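Local coordinates for TbpB (Actinobacillus pleuropneumoniae, PDB 3HOL), which probably binds host transferrin at the bacterial surface as the lipoprotein component of the transferrin receptor, serving iron acquisition, at residues 80-84 with 239-245; 364-370 with 438-442; 379-383 with 403-407; 447-453 with 464-468. All coordinates share one frame. Residue numbers count along the deposited sequence, not the author numbering.

Interaction 1 of 4, residues 80-84 with 239-245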
# COMPACT_ATOMS: atom_id res chain seq x y z
N SER A 80 11.69 -6.12 18.30
CA SER A 80 10.23 -6.24 18.48
C SER A 80 9.43 -5.76 17.25
O SER A 80 8.20 -5.95 17.19
CB SER A 80 9.80 -5.47 19.73
OG SER A 80 10.02 -4.06 19.57
N LEU A 81 10.10 -5.07 16.33
CA LEU A 81 9.42 -4.54 15.12
C LEU A 81 9.48 -5.57 14.03
O LEU A 81 10.57 -5.95 13.61
CB LEU A 81 10.09 -3.21 14.65
CG LEU A 81 9.94 -2.07 15.66
CD1 LEU A 81 10.65 -0.81 15.20
CD2 LEU A 81 8.42 -1.76 15.89
N GLN A 82 8.32 -6.03 13.57
CA GLN A 82 8.25 -7.06 12.52
C GLN A 82 8.06 -6.51 11.11
O GLN A 82 8.39 -7.18 10.12
CB GLN A 82 7.09 -8.03 12.82
CG GLN A 82 7.21 -8.74 14.16
CD GLN A 82 6.02 -9.62 14.37
OE1 GLN A 82 5.08 -9.22 15.05
NE2 GLN A 82 6.00 -10.77 13.73
N TYR A 83 7.52 -5.31 10.98
CA TYR A 83 7.07 -4.84 9.66
C TYR A 83 7.65 -3.48 9.29
O TYR A 83 7.50 -3.06 8.15
CB TYR A 83 5.53 -4.70 9.64
CG TYR A 83 4.86 -6.02 9.92
CD1 TYR A 83 4.90 -7.05 8.96
CD2 TYR A 83 4.19 -6.26 11.13
CE1 TYR A 83 4.30 -8.29 9.18
CE2 TYR A 83 3.57 -7.50 11.37
CZ TYR A 83 3.63 -8.52 10.39
OH TYR A 83 3.03 -9.76 10.59
N VAL A 84 8.26 -2.77 10.25
CA VAL A 84 8.77 -1.42 9.92
C VAL A 84 10.20 -1.22 10.45
O VAL A 84 10.65 -1.95 11.32
CB VAL A 84 7.84 -0.29 10.48
CG1 VAL A 84 6.43 -0.44 9.96
CG2 VAL A 84 7.83 -0.25 12.06
N TYR A 239 1.62 -0.76 8.63
CA TYR A 239 2.24 -1.94 8.04
C TYR A 239 1.98 -3.15 8.96
O TYR A 239 1.69 -3.00 10.14
CB TYR A 239 3.74 -1.73 7.91
CG TYR A 239 4.17 -0.59 7.00
CD1 TYR A 239 4.55 -0.83 5.69
CD2 TYR A 239 4.27 0.72 7.48
CE1 TYR A 239 4.99 0.19 4.85
CE2 TYR A 239 4.71 1.78 6.65
CZ TYR A 239 5.09 1.49 5.33
OH TYR A 239 5.54 2.48 4.46
N GLY A 240 2.15 -4.36 8.44
CA GLY A 240 1.57 -5.53 9.11
C GLY A 240 0.17 -5.73 8.56
O GLY A 240 -0.55 -4.74 8.31
N PRO A 241 -0.26 -6.99 8.40
CA PRO A 241 -1.56 -7.22 7.75
C PRO A 241 -2.73 -6.52 8.44
O PRO A 241 -3.69 -6.22 7.77
CB PRO A 241 -1.76 -8.75 7.87
CG PRO A 241 -0.35 -9.31 8.01
CD PRO A 241 0.50 -8.25 8.63
N LYS A 242 -2.63 -6.31 9.75
CA LYS A 242 -3.66 -5.66 10.55
C LYS A 242 -3.19 -4.34 11.19
O LYS A 242 -3.67 -3.98 12.28
CB LYS A 242 -4.18 -6.63 11.62
CG LYS A 242 -4.79 -7.90 11.06
CD LYS A 242 -4.98 -8.85 12.21
CE LYS A 242 -5.36 -10.23 11.70
NZ LYS A 242 -6.79 -10.29 11.55
N ALA A 243 -2.26 -3.64 10.54
CA ALA A 243 -1.77 -2.34 11.07
C ALA A 243 -1.13 -2.47 12.48
O ALA A 243 -1.25 -1.59 13.33
CB ALA A 243 -2.90 -1.27 11.04
N GLU A 244 -0.43 -3.59 12.69
CA GLU A 244 0.33 -3.80 13.91
C GLU A 244 1.34 -2.67 14.18
O GLU A 244 1.60 -2.37 15.31
CB GLU A 244 1.09 -5.13 13.83
CG GLU A 244 0.16 -6.39 13.88
CD GLU A 244 -0.29 -6.92 12.53
OE1 GLU A 244 -0.41 -6.20 11.52
OE2 GLU A 244 -0.58 -8.11 12.49
N GLU A 245 1.89 -2.05 13.13
CA GLU A 245 3.00 -1.11 13.26
C GLU A 245 2.77 0.06 12.30
O GLU A 245 1.86 -0.01 11.42
CB GLU A 245 4.34 -1.83 12.95
CG GLU A 245 4.67 -2.92 14.05
CD GLU A 245 5.83 -3.78 13.69
OE1 GLU A 245 6.60 -3.43 12.76
OE2 GLU A 245 5.97 -4.83 14.31
O HOH W 1 4.14 -6.34 15.34
O HOH W 2 1.25 -9.94 12.33
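A single carboxylate can gather up several consecutive backbone amides, and the beta hairpin joining strands 231-239 and 245-251 of the N-lobe barrel does so here for the loop at 80-84. Glu-245 points at that loop. Its OE2 accepts from Gln-82 N at 2.7 Å and its OE1 from Tyr-83 N at 2.7 Å, while a weak bond from Val-84 N to Glu-245 OE1 spans 3.1 Å. Water 1 adds a further donor, giving one proton to Glu-245 OE2 and one to Gln-82 OE1. The hairpin is closed by a classic beta bulge, Glu-244 and Glu-245 both lying opposite Tyr-239, and a type I turn runs from Gly-240 to Ala-243. From just after that turn Glu-244 OE1 accepts from Lys-242 N at 2.8 Å; water 2 donates to Glu-244 OE2 and also bonds Tyr-83 OH. The hydroxyl of Tyr-239 finds its main partner in Arg-206, whereas the body of that side chain packs on Tyr-83 and Val-84. At Gly-240 (phi 89°, psi 144°) a CB would jam against the preceding carbonyl oxygen and also strike Tyr-83. With none, a CH-pi contact forms: Gly-240 CA sits over the Tyr-83 ring face, 3.4 Å from its centroid.

Interaction 2 of 4, residues 364-370 with 438-442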
# COMPACT_ATOMS: atom_id res chain seq x y z
N ARG A 364 -12.39 -1.45 -0.23
CA ARG A 364 -13.64 -1.92 0.41
C ARG A 364 -14.55 -0.81 0.81
O ARG A 364 -14.09 0.22 1.33
CB ARG A 364 -13.36 -2.69 1.71
CG ARG A 364 -12.76 -4.04 1.53
CD ARG A 364 -13.81 -5.09 1.05
NE ARG A 364 -13.15 -6.39 0.90
CZ ARG A 364 -13.33 -7.45 1.69
NH1 ARG A 364 -12.64 -8.56 1.43
NH2 ARG A 364 -14.18 -7.42 2.72
N THR A 365 -15.85 -1.04 0.68
CA THR A 365 -16.86 -0.12 1.24
C THR A 365 -16.70 0.01 2.77
O THR A 365 -16.57 -1.01 3.47
CB THR A 365 -18.27 -0.66 0.94
OG1 THR A 365 -18.41 -0.81 -0.48
CG2 THR A 365 -19.39 0.29 1.51
N ALA A 366 -16.74 1.23 3.30
CA ALA A 366 -16.79 1.40 4.75
C ALA A 366 -18.03 0.67 5.31
O ALA A 366 -19.14 0.77 4.75
CB ALA A 366 -16.77 2.92 5.15
N THR A 367 -17.83 -0.11 6.37
CA THR A 367 -18.90 -1.00 6.85
C THR A 367 -20.12 -0.18 7.28
O THR A 367 -21.26 -0.62 7.14
CB THR A 367 -18.43 -1.97 7.95
OG1 THR A 367 -17.24 -2.66 7.50
CG2 THR A 367 -19.54 -3.00 8.29
N ASP A 368 -19.90 1.04 7.75
CA ASP A 368 -21.06 1.88 8.13
C ASP A 368 -21.89 2.32 6.94
O ASP A 368 -23.02 2.75 7.14
CB ASP A 368 -20.67 3.11 8.96
CG ASP A 368 -19.76 4.03 8.22
OD1 ASP A 368 -18.75 3.54 7.66
OD2 ASP A 368 -20.03 5.24 8.18
N LYS A 369 -21.32 2.24 5.73
CA LYS A 369 -22.00 2.57 4.48
C LYS A 369 -22.62 1.36 3.74
O LYS A 369 -23.24 1.53 2.68
CB LYS A 369 -21.06 3.32 3.52
CG LYS A 369 -20.48 4.61 4.06
CD LYS A 369 -21.56 5.62 4.56
CE LYS A 369 -21.01 7.07 4.52
NZ LYS A 369 -19.97 7.24 5.60
N MET A 370 -22.46 0.15 4.27
CA MET A 370 -23.07 -1.02 3.62
C MET A 370 -24.59 -0.91 3.74
O MET A 370 -25.07 -0.60 4.82
CB MET A 370 -22.63 -2.33 4.26
CG MET A 370 -21.17 -2.76 3.98
SD MET A 370 -20.88 -3.05 2.23
CE MET A 370 -21.91 -4.51 1.97
N ASP A 438 -20.69 -10.73 5.19
CA ASP A 438 -20.37 -10.31 6.54
C ASP A 438 -19.73 -8.91 6.45
O ASP A 438 -18.70 -8.77 5.83
CB ASP A 438 -19.41 -11.31 7.20
CG ASP A 438 -19.16 -11.00 8.67
OD1 ASP A 438 -19.85 -10.13 9.22
OD2 ASP A 438 -18.28 -11.62 9.29
N GLY A 439 -20.35 -7.89 7.05
CA GLY A 439 -19.84 -6.51 6.88
C GLY A 439 -19.63 -6.13 5.41
O GLY A 439 -20.56 -6.22 4.63
N ASN A 440 -18.42 -5.73 5.02
CA ASN A 440 -18.18 -5.29 3.62
C ASN A 440 -17.60 -6.37 2.70
O ASN A 440 -17.04 -6.08 1.63
CB ASN A 440 -17.28 -4.05 3.56
CG ASN A 440 -15.89 -4.30 4.17
OD1 ASN A 440 -15.48 -5.43 4.31
ND2 ASN A 440 -15.19 -3.21 4.55
N GLY A 441 -17.76 -7.62 3.08
CA GLY A 441 -17.23 -8.70 2.27
C GLY A 441 -18.16 -9.89 2.24
O GLY A 441 -19.16 -9.91 2.96
N PHE A 442 -17.79 -10.90 1.45
CA PHE A 442 -18.56 -12.14 1.37
C PHE A 442 -17.61 -13.31 1.15
O PHE A 442 -16.51 -13.13 0.66
CB PHE A 442 -19.60 -12.09 0.24
CG PHE A 442 -19.00 -11.94 -1.12
CD1 PHE A 442 -18.65 -13.06 -1.88
CD2 PHE A 442 -18.78 -10.68 -1.66
CE1 PHE A 442 -18.10 -12.91 -3.14
CE2 PHE A 442 -18.23 -10.53 -2.93
CZ PHE A 442 -17.87 -11.64 -3.68
O HOH W 3 -13.92 -11.42 1.77
O HOH W 4 -16.78 -5.21 7.54
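An asparagine amide offers a donor and an acceptor side by side, so it can bind backbone and side chain of a neighbouring segment at once. Asn-440 illustrates this at a type II' beta turn, Asp-438 to Gly-441, which links strands 431-438 and 441-447 of the C-lobe barrel in a tight hairpin. It buries 119 Å², more than any other residue of the contact, against the linker 364-370 that leads from strand 356-363 towards barrel strand 375-387. Asn-440 ND2 donates to Thr-365 O at 2.8 Å and also to the carbonyl of Arg-274, while Asn-440 OD1 accepts from Arg-364 NH2 at 2.9 Å, approaching the guanidinium at its edge.

Arg-364, with 63 Å² covered, therefore ties the turn to the neighbouring sheet: its NE forms a salt bridge with Asp-277 on strand 272-282. The guanidinium also comes close to the turn, Arg-364 NH2 being 3.3 Å from Gly-441 CA, and a CB on that glycine would clash with it. Gly-439, third in buried area at 44 Å², takes the positive phi of 51° at the turn. Thr-367 CG2 rests 3.8 Å from Gly-439 CA, and Met-370 CE approaches Gly-439 O at 3.4 Å. Water 4 completes the join, accepting from Asn-440 N at 3.1 Å and bonding Thr-367 OG1 at 2.6 Å.

Interaction 3 of 4, residues 379-383 with 403-407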
# COMPACT_ATOMS: atom_id res chain seq x y z
N ILE A 379 -24.03 -7.06 -12.43
CA ILE A 379 -23.60 -7.58 -13.73
C ILE A 379 -22.15 -7.14 -14.06
O ILE A 379 -21.82 -5.97 -13.96
CB ILE A 379 -24.52 -7.08 -14.91
CG1 ILE A 379 -25.98 -7.46 -14.69
CG2 ILE A 379 -24.01 -7.60 -16.27
CD1 ILE A 379 -26.25 -8.95 -14.64
N GLY A 380 -21.33 -8.07 -14.53
CA GLY A 380 -19.98 -7.71 -14.94
C GLY A 380 -19.39 -8.80 -15.79
O GLY A 380 -20.10 -9.44 -16.58
N THR A 381 -18.10 -9.03 -15.61
CA THR A 381 -17.38 -10.00 -16.42
C THR A 381 -16.27 -10.66 -15.57
O THR A 381 -16.22 -10.44 -14.37
CB THR A 381 -16.89 -9.35 -17.73
OG1 THR A 381 -16.29 -10.34 -18.56
CG2 THR A 381 -15.87 -8.22 -17.50
N TRP A 382 -15.41 -11.46 -16.19
CA TRP A 382 -14.38 -12.15 -15.43
C TRP A 382 -13.22 -12.52 -16.33
O TRP A 382 -13.31 -12.41 -17.55
CB TRP A 382 -14.99 -13.35 -14.68
CG TRP A 382 -15.65 -14.44 -15.53
CD1 TRP A 382 -16.54 -14.27 -16.57
CD2 TRP A 382 -15.49 -15.86 -15.37
NE1 TRP A 382 -16.95 -15.50 -17.06
CE2 TRP A 382 -16.30 -16.49 -16.36
CE3 TRP A 382 -14.74 -16.66 -14.49
CZ2 TRP A 382 -16.37 -17.88 -16.48
CZ3 TRP A 382 -14.80 -18.03 -14.61
CH2 TRP A 382 -15.61 -18.64 -15.60
N ASP A 383 -12.10 -12.87 -15.70
CA ASP A 383 -10.90 -13.44 -16.34
C ASP A 383 -10.59 -14.72 -15.55
O ASP A 383 -10.70 -14.75 -14.30
CB ASP A 383 -9.69 -12.49 -16.25
CG ASP A 383 -9.80 -11.31 -17.18
OD1 ASP A 383 -9.70 -11.50 -18.41
OD2 ASP A 383 -9.96 -10.17 -16.70
N GLY A 403 -21.23 -12.60 -24.10
CA GLY A 403 -19.82 -12.68 -23.71
C GLY A 403 -19.56 -13.50 -22.45
O GLY A 403 -20.35 -14.38 -22.05
N TYR A 404 -18.42 -13.18 -21.84
CA TYR A 404 -18.00 -13.76 -20.56
C TYR A 404 -18.68 -13.01 -19.43
O TYR A 404 -18.07 -12.19 -18.74
CB TYR A 404 -16.49 -13.68 -20.44
CG TYR A 404 -15.77 -14.57 -21.44
CD1 TYR A 404 -15.68 -15.96 -21.24
CD2 TYR A 404 -15.21 -14.03 -22.59
CE1 TYR A 404 -15.05 -16.77 -22.18
CE2 TYR A 404 -14.59 -14.83 -23.53
CZ TYR A 404 -14.50 -16.19 -23.33
OH TYR A 404 -13.86 -16.99 -24.25
N ARG A 405 -19.98 -13.28 -19.29
CA ARG A 405 -20.84 -12.57 -18.37
C ARG A 405 -20.67 -13.04 -16.92
O ARG A 405 -20.44 -14.22 -16.66
CB ARG A 405 -22.30 -12.79 -18.77
CG ARG A 405 -22.69 -12.26 -20.17
CD ARG A 405 -23.76 -13.18 -20.76
NE ARG A 405 -23.18 -14.39 -21.38
CZ ARG A 405 -23.84 -15.54 -21.57
NH1 ARG A 405 -25.11 -15.67 -21.18
NH2 ARG A 405 -23.22 -16.56 -22.17
N THR A 406 -20.89 -12.14 -15.98
CA THR A 406 -21.15 -12.59 -14.62
C THR A 406 -22.41 -11.89 -14.16
O THR A 406 -22.71 -10.79 -14.62
CB THR A 406 -19.98 -12.26 -13.66
OG1 THR A 406 -19.75 -10.84 -13.66
CG2 THR A 406 -18.67 -12.97 -14.08
N GLU A 407 -23.16 -12.54 -13.27
CA GLU A 407 -24.39 -12.00 -12.71
C GLU A 407 -24.45 -12.44 -11.28
O GLU A 407 -24.07 -13.56 -10.96
CB GLU A 407 -25.63 -12.56 -13.41
CG GLU A 407 -25.59 -12.41 -14.92
CD GLU A 407 -26.79 -13.07 -15.63
OE1 GLU A 407 -27.48 -13.92 -15.00
OE2 GLU A 407 -26.98 -12.74 -16.82
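Side-chain torsions can add hydrogen bonds to those of a strand ladder. Thr-381, with chi1 in the t well, places OG1 2.6 Å from Tyr-404 O and donates to it. This bond follows the regular ladder, in which Gly-380 N donates to Thr-406 O at 3.1 Å and Thr-406 N to Gly-380 O at 2.9 Å. Tyr-404 is the centre of an inverse gamma turn. The ladder joins strands 375-387 and 405-411, antiparallel neighbours in the C-lobe beta barrel. Trp-382 adopts the p rotamer, which brings its indole back to the partner segment: CD1 lies 3.5 Å from Thr-406 CG2, while NE1 is hydrogen-bonded to the carbonyl of Phe-422. Beside it Leu-421 also touches Thr-406, itself p at chi1. On the face bearing Ile-379 and Glu-407, Ile-379 is m at both torsions, and its CD1 reaches Glu-407 CG at 3.5 Å. Arg-405 turns away and folds back on its own segment, with NE donating to Gly-403 O at 2.9 Å and NH2 hydrogen-bonded to the carbonyl of Gly-426.

Interaction 4 of 4, residues 447-453 with 464-468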
# COMPACT_ATOMS: atom_id res chain seq x y z
N LYS A 447 -18.86 -23.84 -7.56
CA LYS A 447 -18.98 -25.20 -8.10
C LYS A 447 -19.43 -25.16 -9.55
O LYS A 447 -19.92 -24.13 -10.05
CB LYS A 447 -20.00 -26.00 -7.29
CG LYS A 447 -21.39 -25.38 -7.30
CD LYS A 447 -22.40 -26.18 -6.53
CE LYS A 447 -23.17 -27.05 -7.50
NZ LYS A 447 -24.29 -27.71 -6.81
N THR A 448 -19.28 -26.29 -10.22
CA THR A 448 -19.88 -26.47 -11.54
C THR A 448 -21.21 -27.15 -11.34
O THR A 448 -21.54 -27.59 -10.22
CB THR A 448 -19.02 -27.38 -12.45
OG1 THR A 448 -18.89 -28.66 -11.82
CG2 THR A 448 -17.62 -26.81 -12.64
N SER A 449 -21.98 -27.25 -12.42
CA SER A 449 -23.16 -28.12 -12.46
C SER A 449 -22.77 -29.58 -12.12
O SER A 449 -21.54 -29.92 -11.99
CB SER A 449 -23.77 -28.06 -13.86
OG SER A 449 -22.87 -28.60 -14.83
N ASP A 450 -23.77 -30.45 -11.97
CA ASP A 450 -23.44 -31.85 -11.71
C ASP A 450 -22.63 -32.46 -12.87
O ASP A 450 -21.64 -33.12 -12.63
CB ASP A 450 -24.67 -32.70 -11.36
CG ASP A 450 -24.30 -33.99 -10.56
OD1 ASP A 450 -24.70 -34.11 -9.37
OD2 ASP A 450 -23.60 -34.88 -11.10
N ALA A 451 -23.02 -32.21 -14.12
CA ALA A 451 -22.26 -32.74 -15.27
C ALA A 451 -20.96 -32.00 -15.60
O ALA A 451 -20.16 -32.50 -16.41
CB ALA A 451 -23.14 -32.80 -16.52
N GLY A 452 -20.75 -30.81 -15.02
CA GLY A 452 -19.52 -30.04 -15.30
C GLY A 452 -19.55 -29.51 -16.72
O GLY A 452 -20.62 -29.45 -17.33
N PHE A 453 -18.40 -29.10 -17.24
CA PHE A 453 -18.33 -28.57 -18.60
C PHE A 453 -17.10 -29.02 -19.33
O PHE A 453 -16.09 -29.40 -18.70
CB PHE A 453 -18.50 -27.03 -18.63
CG PHE A 453 -17.33 -26.24 -18.08
CD1 PHE A 453 -16.36 -25.72 -18.95
CD2 PHE A 453 -17.24 -25.93 -16.73
CE1 PHE A 453 -15.28 -24.96 -18.47
CE2 PHE A 453 -16.17 -25.15 -16.23
CZ PHE A 453 -15.19 -24.67 -17.10
N ASN A 464 -15.78 -34.01 -18.87
CA ASN A 464 -15.99 -32.63 -18.44
C ASN A 464 -15.28 -32.35 -17.12
O ASN A 464 -15.27 -33.21 -16.24
CB ASN A 464 -17.47 -32.38 -18.23
CG ASN A 464 -18.23 -32.29 -19.52
OD1 ASN A 464 -17.65 -32.32 -20.62
ND2 ASN A 464 -19.54 -32.16 -19.40
N VAL A 465 -14.72 -31.16 -16.96
CA VAL A 465 -14.23 -30.77 -15.64
C VAL A 465 -15.39 -30.56 -14.67
O VAL A 465 -16.45 -30.03 -15.05
CB VAL A 465 -13.36 -29.49 -15.67
CG1 VAL A 465 -12.24 -29.64 -16.65
CG2 VAL A 465 -14.21 -28.24 -15.99
N LYS A 466 -15.19 -30.97 -13.42
CA LYS A 466 -16.15 -30.70 -12.34
C LYS A 466 -15.46 -30.09 -11.12
O LYS A 466 -14.32 -30.47 -10.79
CB LYS A 466 -16.88 -31.97 -11.92
CG LYS A 466 -17.55 -32.67 -13.09
CD LYS A 466 -18.11 -34.02 -12.70
CE LYS A 466 -18.57 -34.77 -13.95
NZ LYS A 466 -19.19 -36.09 -13.63
N PHE A 467 -16.13 -29.15 -10.46
CA PHE A 467 -15.64 -28.57 -9.23
C PHE A 467 -16.76 -28.52 -8.19
O PHE A 467 -17.91 -28.21 -8.52
CB PHE A 467 -15.09 -27.15 -9.48
CG PHE A 467 -13.83 -27.13 -10.30
CD1 PHE A 467 -12.58 -27.35 -9.70
CD2 PHE A 467 -13.88 -26.91 -11.68
CE1 PHE A 467 -11.40 -27.35 -10.47
CE2 PHE A 467 -12.71 -26.89 -12.47
CZ PHE A 467 -11.46 -27.12 -11.85
N ASN A 468 -16.42 -28.87 -6.95
CA ASN A 468 -17.29 -28.62 -5.81
C ASN A 468 -16.55 -28.01 -4.61
O ASN A 468 -15.36 -28.28 -4.43
CB ASN A 468 -17.96 -29.92 -5.35
CG ASN A 468 -18.93 -30.43 -6.35
OD1 ASN A 468 -20.14 -30.15 -6.27
ND2 ASN A 468 -18.40 -31.15 -7.36
O HOH W 5 -21.09 -29.84 -9.29
O HOH W 6 -19.76 -31.81 -10.42
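Thr-448 N donates to Phe-467 O at 2.9 Å, and Phe-467 N answers by donating to Thr-448 OG1 at 3.1 Å, so that a side-chain hydroxyl takes the acceptor place a backbone carbonyl would hold in a regular ladder. That same hydroxyl gives its proton to Ser-449 O at 2.9 Å. Beyond a detour of the chain at 449-452, pairing resumes in a single antiparallel bridge: Phe-453 N donates to Val-465 O at 3.1 Å. The return bond, from Val-465 N to Phe-453 O at 2.8 Å, is weak. Asn-464 ND2 reaches into the detour, donating to Ala-451 O at 3.1 Å. Gly-452, at phi 70°, comes so near that its CA makes a CH...O contact of 3.1 Å with Val-465 O; a CB there would collide with that oxygen. Packing follows the polar frame. Val-465 CG2 stands over the Phe-453 ring face, 3.8 Å from its centroid, and Thr-448 CG2 meets the edge of the Phe-467 ring. The whole forms the base of the long hairpin loop between barrel strands 441-447 and 470-477, with Phe-453, Val-465 and Phe-467 resting on Val-386 of strand 375-387 and Phe-453 edge-to-face with Trp-392 of strand 391-394.

In the fold
The four contacts show how turns, loops and strand edges are tied into beta sheets at different depths of a two-lobed protein. Interaction 1 belongs to the N-lobe, the other three to the C-lobe, and all are partly buried; interaction 1 lies nearest the chain's centre and interaction 4, rich in exposed residues, farthest from it. Interactions 1 and 2 join a barrel hairpin to a loop connecting with another sheet, and side chains supply their direct hydrogen bonds: a carboxylate in one, a carboxamide and guanidinium in the other. Interactions 3 and 4 rely largely on backbone pairing. Their centres are about 18 Å apart, and strand 375-387, paired in interaction 3, also underlies the packing of interaction 4.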